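Local coordinates for protein thiamine pyrophosphokinase (Saccharomyces cerevisiae, PDB 1IG0) that transfers the pyrophosphate group of ATP to thiamine, yielding thiamine diphosphate and AMP, and works as a homodimer, at residues N26-I31 with P241-T246; K47-R52 with M221-L226; Q119-Q122 with T128-V131; S135-F138 with F143-L146. One frame throughout, in Å; residues are numbered along the deposited sequence.

Interaction 1: N26-I31 with P241-T246; sequences NLKELI and PQFRNT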
loop_
_atom_site.group_PDB
_atom_site.type_symbol
_atom_site.label_atom_id
_atom_site.label_comp_id
_atom_site.label_asym_id
_atom_site.label_seq_id
_atom_site.Cartn_x
_atom_site.Cartn_y
_atom_site.Cartn_z
ATOM N N ASN B 26 20.435 9.220 -9.215
ATOM C CA ASN B 26 20.431 10.175 -8.114
ATOM C C ASN B 26 18.976 10.371 -7.701
ATOM O O ASN B 26 18.104 10.529 -8.554
ATOM C CB ASN B 26 21.042 11.507 -8.559
ATOM C CG ASN B 26 21.337 12.435 -7.394
ATOM O OD1 ASN B 26 20.434 12.834 -6.657
ATOM N ND2 ASN B 26 22.607 12.782 -7.222
ATOM N N LEU B 27 18.716 10.356 -6.397
ATOM C CA LEU B 27 17.357 10.513 -5.888
ATOM C C LEU B 27 16.641 11.762 -6.389
ATOM O O LEU B 27 15.440 11.727 -6.655
ATOM C CB LEU B 27 17.365 10.507 -4.356
ATOM C CG LEU B 27 17.658 9.155 -3.699
ATOM C CD1 LEU B 27 17.709 9.319 -2.190
ATOM C CD2 LEU B 27 16.580 8.155 -4.092
ATOM N N LYS B 28 17.372 12.864 -6.520
ATOM C CA LYS B 28 16.779 14.113 -6.988
ATOM C C LYS B 28 16.224 14.015 -8.403
ATOM O O LYS B 28 15.243 14.678 -8.741
ATOM C CB LYS B 28 17.809 15.243 -6.930
ATOM C CG LYS B 28 18.091 15.746 -5.528
ATOM C CD LYS B 28 19.196 16.784 -5.531
ATOM C CE LYS B 28 19.443 17.323 -4.134
ATOM N NZ LYS B 28 20.684 18.137 -4.074
ATOM N N GLU B 29 16.852 13.182 -9.226
ATOM C CA GLU B 29 16.435 13.018 -10.612
ATOM C C GLU B 29 15.050 12.390 -10.738
ATOM O O GLU B 29 14.423 12.464 -11.796
ATOM C CB GLU B 29 17.471 12.183 -11.365
ATOM C CG GLU B 29 18.898 12.656 -11.126
ATOM C CD GLU B 29 19.917 11.936 -11.984
ATOM O OE1 GLU B 29 19.888 10.687 -12.026
ATOM O OE2 GLU B 29 20.753 12.623 -12.607
ATOM N N LEU B 30 14.574 11.776 -9.660
ATOM C CA LEU B 30 13.252 11.158 -9.662
ATOM C C LEU B 30 12.194 12.255 -9.688
ATOM O O LEU B 30 11.085 12.053 -10.181
ATOM C CB LEU B 30 13.055 10.298 -8.408
ATOM C CG LEU B 30 13.915 9.040 -8.246
ATOM C CD1 LEU B 30 13.725 8.471 -6.849
ATOM C CD2 LEU B 30 13.537 8.011 -9.299
ATOM N N ILE B 31 12.555 13.417 -9.154
ATOM C CA ILE B 31 11.652 14.560 -9.086
ATOM C C ILE B 31 12.007 15.638 -10.105
ATOM O O ILE B 31 11.125 16.266 -10.688
ATOM C CB ILE B 31 11.682 15.194 -7.680
ATOM C CG1 ILE B 31 11.304 14.146 -6.632
ATOM C CG2 ILE B 31 10.726 16.380 -7.617
ATOM C CD1 ILE B 31 11.505 14.608 -5.201
ATOM N N PRO B 241 24.940 14.638 0.420
ATOM C CA PRO B 241 24.816 14.518 1.875
ATOM C C PRO B 241 23.830 15.492 2.518
ATOM O O PRO B 241 22.980 15.084 3.308
ATOM C CB PRO B 241 26.249 14.725 2.352
ATOM C CG PRO B 241 27.041 14.082 1.254
ATOM C CD PRO B 241 26.357 14.621 0.014
ATOM N N GLN B 242 23.935 16.773 2.179
ATOM C CA GLN B 242 23.038 17.770 2.753
ATOM C C GLN B 242 21.589 17.462 2.398
ATOM O O GLN B 242 20.694 17.602 3.229
ATOM C CB GLN B 242 23.406 19.173 2.264
ATOM C CG GLN B 242 22.637 20.281 2.964
ATOM C CD GLN B 242 22.871 20.295 4.466
ATOM O OE1 GLN B 242 23.984 20.545 4.930
ATOM N NE2 GLN B 242 21.821 20.020 5.232
ATOM N N PHE B 243 21.358 17.045 1.158
ATOM C CA PHE B 243 20.014 16.705 0.705
ATOM C C PHE B 243 19.491 15.502 1.482
ATOM O O PHE B 243 18.363 15.510 1.980
ATOM C CB PHE B 243 20.030 16.375 -0.792
ATOM C CG PHE B 243 18.745 15.767 -1.301
ATOM C CD1 PHE B 243 17.570 16.510 -1.331
ATOM C CD2 PHE B 243 18.714 14.450 -1.753
ATOM C CE1 PHE B 243 16.380 15.953 -1.806
ATOM C CE2 PHE B 243 17.527 13.882 -2.230
ATOM C CZ PHE B 243 16.360 14.638 -2.255
ATOM N N ARG B 244 20.321 14.471 1.588
ATOM C CA ARG B 244 19.936 13.255 2.290
ATOM C C ARG B 244 19.642 13.521 3.767
ATOM O O ARG B 244 18.668 13.005 4.312
ATOM C CB ARG B 244 21.039 12.196 2.134
ATOM C CG ARG B 244 22.044 12.119 3.275
ATOM C CD ARG B 244 21.719 10.956 4.202
ATOM N NE ARG B 244 20.373 11.059 4.755
ATOM C CZ ARG B 244 19.770 10.102 5.452
ATOM N NH1 ARG B 244 20.392 8.955 5.690
ATOM N NH2 ARG B 244 18.542 10.292 5.910
ATOM N N ASN B 245 20.474 14.337 4.409
ATOM C CA ASN B 245 20.284 14.652 5.823
ATOM C C ASN B 245 19.062 15.522 6.092
ATOM O O ASN B 245 18.408 15.383 7.125
ATOM C CB ASN B 245 21.524 15.354 6.386
ATOM C CG ASN B 245 22.723 14.436 6.479
ATOM O OD1 ASN B 245 22.627 13.325 6.999
ATOM N ND2 ASN B 245 23.867 14.899 5.986
ATOM N N THR B 246 18.752 16.413 5.158
ATOM C CA THR B 246 17.626 17.323 5.321
ATOM C C THR B 246 16.271 16.788 4.871
ATOM O O THR B 246 15.261 17.048 5.522
ATOM C CB THR B 246 17.881 18.653 4.569
ATOM O OG1 THR B 246 19.133 19.206 4.986
ATOM C CG2 THR B 246 16.771 19.659 4.860
#
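Lys-28 lays its aliphatic chain across one face of the Phe-243 ring, and this pair accounts for most of the buried surface. The touch is closest at CE of Lys-28, which sits 3.3 Å from CG of Phe-243, over the face but displaced toward the rim where the ring joins its CB. Measured to the ring centroid, Lys-28 CE stands 3.7 Å away and 28° off the normal, a CH-pi contact. Nearer the backbone of the lysine, its CG meets CE2 of Phe-243 at 3.8 Å, so the fully extended lysine spans the ring from its far end back to its root, the two side chains running in opposite directions. NZ is carried beyond the ring to 3.8 Å from CB of Phe-243. The segments come at or just after the ends of neighbouring parallel strands, 23-26 and 235-238, in a sheet of the thiamine-binding beta-sandwich half of the chain; Leu-27 is still tied by backbone hydrogen bonding to Glu-238. The contact thus packs a single turn of helical conformation against helix 241-247. At the turn's start, OD1 of Asn-26 accepts a hydrogen bond from the backbone N of Lys-28 (3.1 Å) in the carbonyl plane, on a lone pair, forming an Asx turn that holds the lysine at its root. Phe-243 has CG anti to its backbone N (chi1 169°), which sends the ring out from the helix, with Lys-28 over a face and Leu-27 at an edge. There CB of Leu-27 lies near the ring plane, 4.0 Å from CE2 of Phe-243. Leu-315 of helix 312-315 also packs against this phenylalanine.

Interaction 2: K47-R52 with M221-L226; sequences KIDIPR and MTPTDL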
loop_
_atom_site.group_PDB
_atom_site.type_symbol
_atom_site.label_atom_id
_atom_site.label_comp_id
_atom_site.label_asym_id
_atom_site.label_seq_id
_atom_site.Cartn_x
_atom_site.Cartn_y
_atom_site.Cartn_z
ATOM N N LYS B 47 -7.377 12.669 -3.321
ATOM C CA LYS B 47 -7.240 14.023 -2.809
ATOM C C LYS B 47 -5.775 14.439 -2.788
ATOM O O LYS B 47 -4.920 13.705 -2.293
ATOM C CB LYS B 47 -7.828 14.118 -1.399
ATOM C CG LYS B 47 -7.812 15.522 -0.808
ATOM C CD LYS B 47 -8.399 15.532 0.598
ATOM C CE LYS B 47 -8.403 16.932 1.194
ATOM N NZ LYS B 47 -9.248 17.869 0.405
ATOM N N ILE B 48 -5.488 15.615 -3.337
ATOM C CA ILE B 48 -4.125 16.131 -3.366
ATOM C C ILE B 48 -3.829 16.773 -2.013
ATOM O O ILE B 48 -4.634 17.553 -1.502
ATOM C CB ILE B 48 -3.956 17.180 -4.485
ATOM C CG1 ILE B 48 -4.284 16.545 -5.841
ATOM C CG2 ILE B 48 -2.535 17.723 -4.484
ATOM C CD1 ILE B 48 -4.247 17.516 -7.006
ATOM N N ASP B 49 -2.680 16.441 -1.432
ATOM C CA ASP B 49 -2.306 16.982 -0.129
ATOM C C ASP B 49 -0.903 17.576 -0.108
ATOM O O ASP B 49 -0.487 18.171 0.887
ATOM C CB ASP B 49 -2.406 15.889 0.938
ATOM C CG ASP B 49 -1.557 14.678 0.612
ATOM O OD1 ASP B 49 -0.349 14.853 0.346
ATOM O OD2 ASP B 49 -2.098 13.550 0.626
ATOM N N ILE B 50 -0.173 17.411 -1.205
ATOM C CA ILE B 50 1.185 17.927 -1.311
ATOM C C ILE B 50 1.234 19.431 -1.043
ATOM O O ILE B 50 0.315 20.165 -1.408
ATOM C CB ILE B 50 1.763 17.658 -2.720
ATOM C CG1 ILE B 50 3.238 18.056 -2.773
ATOM C CG2 ILE B 50 0.973 18.444 -3.762
ATOM C CD1 ILE B 50 3.906 17.777 -4.112
ATOM N N PRO B 51 2.300 19.908 -0.379
ATOM C CA PRO B 51 2.429 21.337 -0.088
ATOM C C PRO B 51 2.431 22.146 -1.382
ATOM O O PRO B 51 2.974 21.705 -2.396
ATOM C CB PRO B 51 3.761 21.414 0.649
ATOM C CG PRO B 51 3.787 20.119 1.394
ATOM C CD PRO B 51 3.324 19.135 0.343
ATOM N N ARG B 52 1.828 23.330 -1.341
ATOM C CA ARG B 52 1.744 24.187 -2.517
ATOM C C ARG B 52 3.075 24.603 -3.129
ATOM O O ARG B 52 3.274 24.467 -4.335
ATOM C CB ARG B 52 0.913 25.431 -2.202
ATOM C CG ARG B 52 -0.572 25.166 -2.243
ATOM C CD ARG B 52 -1.389 26.404 -1.969
ATOM N NE ARG B 52 -2.767 26.182 -2.385
ATOM C CZ ARG B 52 -3.143 26.092 -3.654
ATOM N NH1 ARG B 52 -2.240 26.213 -4.619
ATOM N NH2 ARG B 52 -4.415 25.881 -3.960
ATOM N N MET B 221 5.176 9.894 -5.680
ATOM C CA MET B 221 5.477 10.821 -4.607
ATOM C C MET B 221 4.224 10.874 -3.755
ATOM O O MET B 221 3.151 11.243 -4.235
ATOM C CB MET B 221 5.794 12.216 -5.137
ATOM C CG MET B 221 6.018 13.222 -4.018
ATOM S SD MET B 221 6.432 14.873 -4.596
ATOM C CE MET B 221 8.176 14.724 -4.828
ATOM N N THR B 222 4.359 10.484 -2.495
ATOM C CA THR B 222 3.232 10.478 -1.581
ATOM C C THR B 222 3.568 11.433 -0.448
ATOM O O THR B 222 4.641 12.037 -0.439
ATOM C CB THR B 222 2.991 9.062 -1.012
ATOM O OG1 THR B 222 3.930 8.796 0.036
ATOM C CG2 THR B 222 3.171 8.020 -2.105
ATOM N N PRO B 223 2.658 11.592 0.524
ATOM C CA PRO B 223 2.948 12.506 1.633
ATOM C C PRO B 223 4.143 12.066 2.472
ATOM O O PRO B 223 4.686 12.858 3.246
ATOM C CB PRO B 223 1.654 12.486 2.444
ATOM C CG PRO B 223 0.608 12.186 1.416
ATOM C CD PRO B 223 1.266 11.116 0.591
ATOM N N THR B 224 4.560 10.814 2.307
ATOM C CA THR B 224 5.670 10.278 3.092
ATOM C C THR B 224 6.766 9.542 2.323
ATOM O O THR B 224 7.849 9.313 2.866
ATOM C CB THR B 224 5.150 9.303 4.161
ATOM O OG1 THR B 224 4.449 8.229 3.520
ATOM C CG2 THR B 224 4.207 10.014 5.117
ATOM N N ASP B 225 6.507 9.174 1.073
ATOM C CA ASP B 225 7.508 8.426 0.325
ATOM C C ASP B 225 7.679 8.745 -1.147
ATOM O O ASP B 225 6.862 9.415 -1.783
ATOM C CB ASP B 225 7.198 6.926 0.401
ATOM C CG ASP B 225 7.111 6.409 1.816
ATOM O OD1 ASP B 225 8.173 6.130 2.407
ATOM O OD2 ASP B 225 5.980 6.282 2.334
ATOM N N LEU B 226 8.786 8.225 -1.661
ATOM C CA LEU B 226 9.133 8.272 -3.067
ATOM C C LEU B 226 9.169 6.764 -3.286
ATOM O O LEU B 226 9.873 6.047 -2.572
ATOM C CB LEU B 226 10.521 8.873 -3.295
ATOM C CG LEU B 226 10.645 10.398 -3.295
ATOM C CD1 LEU B 226 12.096 10.786 -3.541
ATOM C CD2 LEU B 226 9.751 10.984 -4.376
#
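Asp-49 and Pro-223 meet where the loop leading into helix 52-61 passes a beta-hairpin turn of the large mixed sheet. Strands 216-221 and 225-230 are antiparallel neighbours in that sheet, and Pro-223 lies in the turn between them. The carboxylate of Asp-49 runs at about a right angle to the proline side chain and presents both oxygens to a single ring carbon: OD1 lies 3.0 Å and OD2 3.1 Å from CG of Pro-223. This is a tight approach of carboxylate to CH2 at the exposed side of the contact. The first torsion of Asp-49 (chi1 57°) places CG between the backbone N and the carbonyl carbon, aiming the carboxylate at the turn. Deeper in, Ile-50 and Met-221 also cross at roughly right angles, and both are buried. Each sends its chain out anti to the backbone N, and the outermost carbon of Ile-50, CD1, rests 3.9 Å from SD of Met-221. Ile-58 of helix 52-61 covers both of these side chains, so the pair joins the end of strand 216-221 to that helix, whose N-cap position is held by Pro-51. Asp-225 reaches the second subunit, its OD2 accepting from the backbone N of Phe-196 there. The turn bearing Pro-223 is braced from within: Thr-222 N donates to Asp-225 O, while OG1 of Thr-222 accepts from N of Thr-224 at 3.1 Å, an ST turn, and from N of Asp-225 at 2.8 Å, an ST motif.

Interaction 3: Q119-Q122 with T128-V131; sequences QTTQ and TKCV. With VIB (3-(4-amino-2-methyl-pyrimidin-5-ylmethyl)-5-(2-hydroxy-ethyl)-4-methyl-thiazol-3-ium), chain D.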
loop_
_atom_site.group_PDB
_atom_site.type_symbol
_atom_site.label_atom_id
_atom_site.label_comp_id
_atom_site.label_asym_id
_atom_site.label_seq_id
_atom_site.Cartn_x
_atom_site.Cartn_y
_atom_site.Cartn_z
ATOM N N GLN B 119 -12.755 7.390 -22.712
ATOM C CA GLN B 119 -12.460 5.984 -22.985
ATOM C C GLN B 119 -13.348 5.184 -22.037
ATOM O O GLN B 119 -13.189 5.257 -20.819
ATOM C CB GLN B 119 -10.981 5.683 -22.723
ATOM C CG GLN B 119 -10.035 6.327 -23.730
ATOM C CD GLN B 119 -10.088 5.657 -25.092
ATOM O OE1 GLN B 119 -9.425 4.645 -25.326
ATOM N NE2 GLN B 119 -10.889 6.212 -25.994
ATOM N N THR B 120 -14.277 4.416 -22.599
ATOM C CA THR B 120 -15.232 3.654 -21.800
ATOM C C THR B 120 -14.856 2.238 -21.370
ATOM O O THR B 120 -15.507 1.673 -20.491
ATOM C CB THR B 120 -16.585 3.555 -22.529
ATOM O OG1 THR B 120 -16.437 2.750 -23.704
ATOM C CG2 THR B 120 -17.073 4.936 -22.936
ATOM N N THR B 121 -13.823 1.659 -21.971
ATOM C CA THR B 121 -13.444 0.292 -21.623
ATOM C C THR B 121 -13.220 0.083 -20.131
ATOM O O THR B 121 -12.522 0.858 -19.476
ATOM C CB THR B 121 -12.171 -0.161 -22.366
ATOM O OG1 THR B 121 -11.919 -1.541 -22.072
ATOM C CG2 THR B 121 -10.971 0.673 -21.939
ATOM N N GLN B 122 -13.828 -0.972 -19.600
ATOM C CA GLN B 122 -13.692 -1.310 -18.192
ATOM C C GLN B 122 -12.695 -2.453 -18.034
ATOM O O GLN B 122 -12.694 -3.149 -17.020
ATOM C CB GLN B 122 -15.044 -1.721 -17.606
ATOM C CG GLN B 122 -16.066 -0.599 -17.533
ATOM C CD GLN B 122 -15.523 0.634 -16.838
ATOM O OE1 GLN B 122 -15.038 1.564 -17.485
ATOM N NE2 GLN B 122 -15.588 0.641 -15.512
ATOM N N THR B 128 -3.478 2.933 -16.906
ATOM C CA THR B 128 -3.031 2.390 -18.185
ATOM C C THR B 128 -3.469 3.299 -19.326
ATOM O O THR B 128 -2.734 3.486 -20.294
ATOM C CB THR B 128 -3.588 0.974 -18.423
ATOM O OG1 THR B 128 -3.056 0.086 -17.432
ATOM C CG2 THR B 128 -3.195 0.469 -19.806
ATOM N N LYS B 129 -4.667 3.864 -19.215
ATOM C CA LYS B 129 -5.170 4.771 -20.241
ATOM C C LYS B 129 -4.247 5.989 -20.324
ATOM O O LYS B 129 -3.956 6.499 -21.409
ATOM C CB LYS B 129 -6.594 5.225 -19.900
ATOM C CG LYS B 129 -7.655 4.133 -19.980
ATOM C CD LYS B 129 -9.031 4.687 -19.636
ATOM C CE LYS B 129 -10.128 3.653 -19.854
ATOM N NZ LYS B 129 -10.002 2.467 -18.961
ATOM N N CYS B 130 -3.779 6.442 -19.164
ATOM C CA CYS B 130 -2.897 7.597 -19.092
ATOM C C CYS B 130 -1.513 7.352 -19.678
ATOM O O CYS B 130 -1.043 8.137 -20.498
ATOM C CB CYS B 130 -2.760 8.072 -17.643
ATOM S SG CYS B 130 -4.243 8.863 -16.978
ATOM N N VAL B 131 -0.852 6.273 -19.265
ATOM C CA VAL B 131 0.484 5.990 -19.779
ATOM C C VAL B 131 0.475 5.718 -21.282
ATOM O O VAL B 131 1.424 6.070 -21.986
ATOM C CB VAL B 131 1.149 4.804 -19.035
ATOM C CG1 VAL B 131 1.433 5.197 -17.588
ATOM C CG2 VAL B 131 0.257 3.584 -19.087
HETATM C CM2 VIB D . -10.529 -9.942 -13.983
HETATM N N4A VIB D . -12.486 -6.011 -16.283
HETATM C CM4 VIB D . -13.825 -1.786 -13.603
HETATM O O1 VIB D . -9.695 0.755 -13.157
HETATM C C7 VIB D . -11.109 0.949 -13.123
HETATM C C6 VIB D . -11.747 0.332 -14.391
HETATM C C2 VIB D . -10.750 -3.431 -14.511
HETATM S S1 VIB D . -9.916 -1.890 -14.869
HETATM C C5 VIB D . -11.500 -1.172 -14.393
HETATM C C4 VIB D . -12.405 -2.121 -14.045
HETATM N N3 VIB D . -11.946 -3.318 -14.130
HETATM C C7A VIB D . -12.749 -4.531 -13.797
HETATM C C4A VIB D . -12.068 -6.624 -15.085
HETATM N N3A VIB D . -11.531 -7.927 -15.124
HETATM C C2A VIB D . -11.105 -8.553 -13.942
HETATM N N1A VIB D . -11.220 -7.872 -12.718
HETATM C C6A VIB D . -11.756 -6.568 -12.671
HETATM C C5A VIB D . -12.182 -5.936 -13.853
#
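The irregular backbone of 119-122, leaving strand 115-118, comes closest to helix 126-139 at Gln-119 and Lys-129, whose CA atoms are 7.9 Å apart. Lys-129 bridges this gap. Its chain is extended as far as CE and then folds at the last torsion (chi4 64°), turning the ammonium group toward the backbone of Thr-121. NZ donates to O of Thr-121 at 3.0 Å, tilted 20° from the carbonyl plane, and is also hydrogen-bonded to OG of Ser-124. The methylenes of the lysine lie against the loop on the way: CE is 3.6 Å from both O and CB of Gln-119, while CG2 of Thr-121 lies alongside the end of the chain, 3.6 Å from NZ. The amide of Gln-119 turns elsewhere, bonding O of Glu-160 and N of Ile-165. In the next residue of the loop, O of Gln-122 accepts a hydrogen bond from N4A of the bound thiamine (3.0 Å, N-H...O angle 145°). The ligand is also hydrogen-bonded to OG of Ser-285 of the second subunit, in keeping with an active site compounded from two chains. The 4-amino group of the pyrimidine is therefore read here by a main-chain carbonyl, and the lysine that grips the preceding carbonyl probably helps to fix the path of this substrate-binding loop.

Interaction 4: S135-F138 with F143-L146; sequences SLHF and FRSL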
loop_
_atom_site.group_PDB
_atom_site.type_symbol
_atom_site.label_atom_id
_atom_site.label_comp_id
_atom_site.label_asym_id
_atom_site.label_seq_id
_atom_site.Cartn_x
_atom_site.Cartn_y
_atom_site.Cartn_z
ATOM N N SER B 135 2.623 8.102 -23.815
ATOM C CA SER B 135 3.574 7.605 -24.802
ATOM C C SER B 135 3.194 8.095 -26.199
ATOM O O SER B 135 4.054 8.514 -26.975
ATOM C CB SER B 135 3.622 6.077 -24.785
ATOM O OG SER B 135 4.681 5.605 -25.601
ATOM N N LEU B 136 1.905 8.036 -26.521
ATOM C CA LEU B 136 1.433 8.497 -27.823
ATOM C C LEU B 136 1.762 9.977 -28.001
ATOM O O LEU B 136 2.231 10.400 -29.059
ATOM C CB LEU B 136 -0.080 8.285 -27.943
ATOM C CG LEU B 136 -0.560 6.858 -28.225
ATOM C CD1 LEU B 136 -2.079 6.793 -28.109
ATOM C CD2 LEU B 136 -0.100 6.432 -29.619
ATOM N N HIS B 137 1.515 10.760 -26.958
ATOM C CA HIS B 137 1.784 12.194 -27.000
ATOM C C HIS B 137 3.225 12.496 -27.400
ATOM O O HIS B 137 3.478 13.340 -28.260
ATOM C CB HIS B 137 1.516 12.826 -25.632
ATOM C CG HIS B 137 1.926 14.264 -25.545
ATOM N ND1 HIS B 137 1.122 15.295 -25.980
ATOM C CD2 HIS B 137 3.077 14.836 -25.119
ATOM C CE1 HIS B 137 1.763 16.442 -25.828
ATOM N NE2 HIS B 137 2.950 16.190 -25.309
ATOM N N PHE B 138 4.168 11.804 -26.770
ATOM C CA PHE B 138 5.582 12.026 -27.044
ATOM C C PHE B 138 6.181 11.230 -28.198
ATOM O O PHE B 138 7.120 11.695 -28.843
ATOM C CB PHE B 138 6.413 11.737 -25.788
ATOM C CG PHE B 138 6.290 12.782 -24.719
ATOM C CD1 PHE B 138 5.758 12.464 -23.474
ATOM C CD2 PHE B 138 6.713 14.087 -24.955
ATOM C CE1 PHE B 138 5.650 13.431 -22.477
ATOM C CE2 PHE B 138 6.610 15.061 -23.967
ATOM C CZ PHE B 138 6.078 14.733 -22.725
ATOM N N PHE B 143 -0.438 10.895 -33.805
ATOM C CA PHE B 143 -1.434 11.078 -32.755
ATOM C C PHE B 143 -1.589 12.573 -32.498
ATOM O O PHE B 143 -2.701 13.095 -32.405
ATOM C CB PHE B 143 -0.993 10.396 -31.462
ATOM C CG PHE B 143 -1.917 10.654 -30.302
ATOM C CD1 PHE B 143 -3.166 10.040 -30.236
ATOM C CD2 PHE B 143 -1.557 11.546 -29.299
ATOM C CE1 PHE B 143 -4.047 10.313 -29.184
ATOM C CE2 PHE B 143 -2.429 11.827 -28.246
ATOM C CZ PHE B 143 -3.678 11.207 -28.190
ATOM N N ARG B 144 -0.456 13.257 -32.374
ATOM C CA ARG B 144 -0.450 14.692 -32.130
ATOM C C ARG B 144 -1.204 15.415 -33.238
ATOM O O ARG B 144 -1.937 16.371 -32.983
ATOM C CB ARG B 144 0.991 15.203 -32.050
ATOM C CG ARG B 144 1.750 14.703 -30.833
ATOM C CD ARG B 144 1.160 15.276 -29.558
ATOM N NE ARG B 144 1.515 16.680 -29.383
ATOM C CZ ARG B 144 2.742 17.105 -29.097
ATOM N NH1 ARG B 144 3.731 16.231 -28.952
ATOM N NH2 ARG B 144 2.983 18.400 -28.955
ATOM N N SER B 145 -1.022 14.954 -34.471
ATOM C CA SER B 145 -1.699 15.553 -35.615
ATOM C C SER B 145 -3.203 15.316 -35.509
ATOM O O SER B 145 -4.010 16.205 -35.790
ATOM C CB SER B 145 -1.176 14.945 -36.918
ATOM O OG SER B 145 -1.900 15.438 -38.031
ATOM N N LEU B 146 -3.572 14.107 -35.098
ATOM C CA LEU B 146 -4.975 13.740 -34.953
ATOM C C LEU B 146 -5.714 14.692 -34.020
ATOM O O LEU B 146 -6.806 15.162 -34.335
ATOM C CB LEU B 146 -5.090 12.310 -34.416
ATOM C CG LEU B 146 -6.501 11.761 -34.184
ATOM C CD1 LEU B 146 -7.248 11.690 -35.505
ATOM C CD2 LEU B 146 -6.415 10.383 -33.547
#
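Arg-144 lies with its guanidinium flat on the imidazole of His-137: the planes are 14° apart and their centres 4.0 Å. CE1 of His-137 sits over the middle of the guanidinium, 3.5 Å from CZ of Arg-144, whereas NH1 is shifted toward the rim of the histidine ring. Successive bends of the arginine chain, at chi2 and chi3, fold it back over the ring. The imidazole is itself steadied by a hydrogen bond between its ND1 and OH of Tyr-93, which probably helps to fix the ring's rotation beneath the arginine. By hydrogen bonding, NH1 of Arg-144 donates to O of His-137 at 3.0 Å, tilted from the carbonyl plane, so one residue receives both the stack and the bond. That carbonyl belongs to the last turn of helix 126-139, and Arg-144 to the start of helix 141-148, the next helix of the catalytic domain; the contact folds these consecutive helices together across the short link between them. Apolar packing fills the buried side. CB of Leu-136 stands over a face of the Phe-143 ring, 3.8 Å from CG of Phe-143 and 21° off the normal at the centroid, in a CH-pi contact, and CD1 of Leu-136 comes within 4.0 Å of CD1 of Phe-143. The two side chains cross at about a right angle. Leu-136 also packs on Leu-168 and Met-172 of helix 164-175.

The four contacts fall into two pairs. Interactions 1 and 2, with centres 16 Å apart, touch directly: CD1 of Ile-31 meets CE of Met-221 at 3.4 Å, joining the helical turn after strand 23-26 to the end of strand 216-221. Interactions 3 and 4 also have centres 16 Å apart and share helix 126-139, the former near its beginning and the latter at its end. Of the four, interaction 3 carries the thiamine contact, and its centre is about 34 Å from that of interaction 1, on the opposite side of the chain's centre. The second subunit helps to complete the pocket with its Trp-270, which packs on Gln-122.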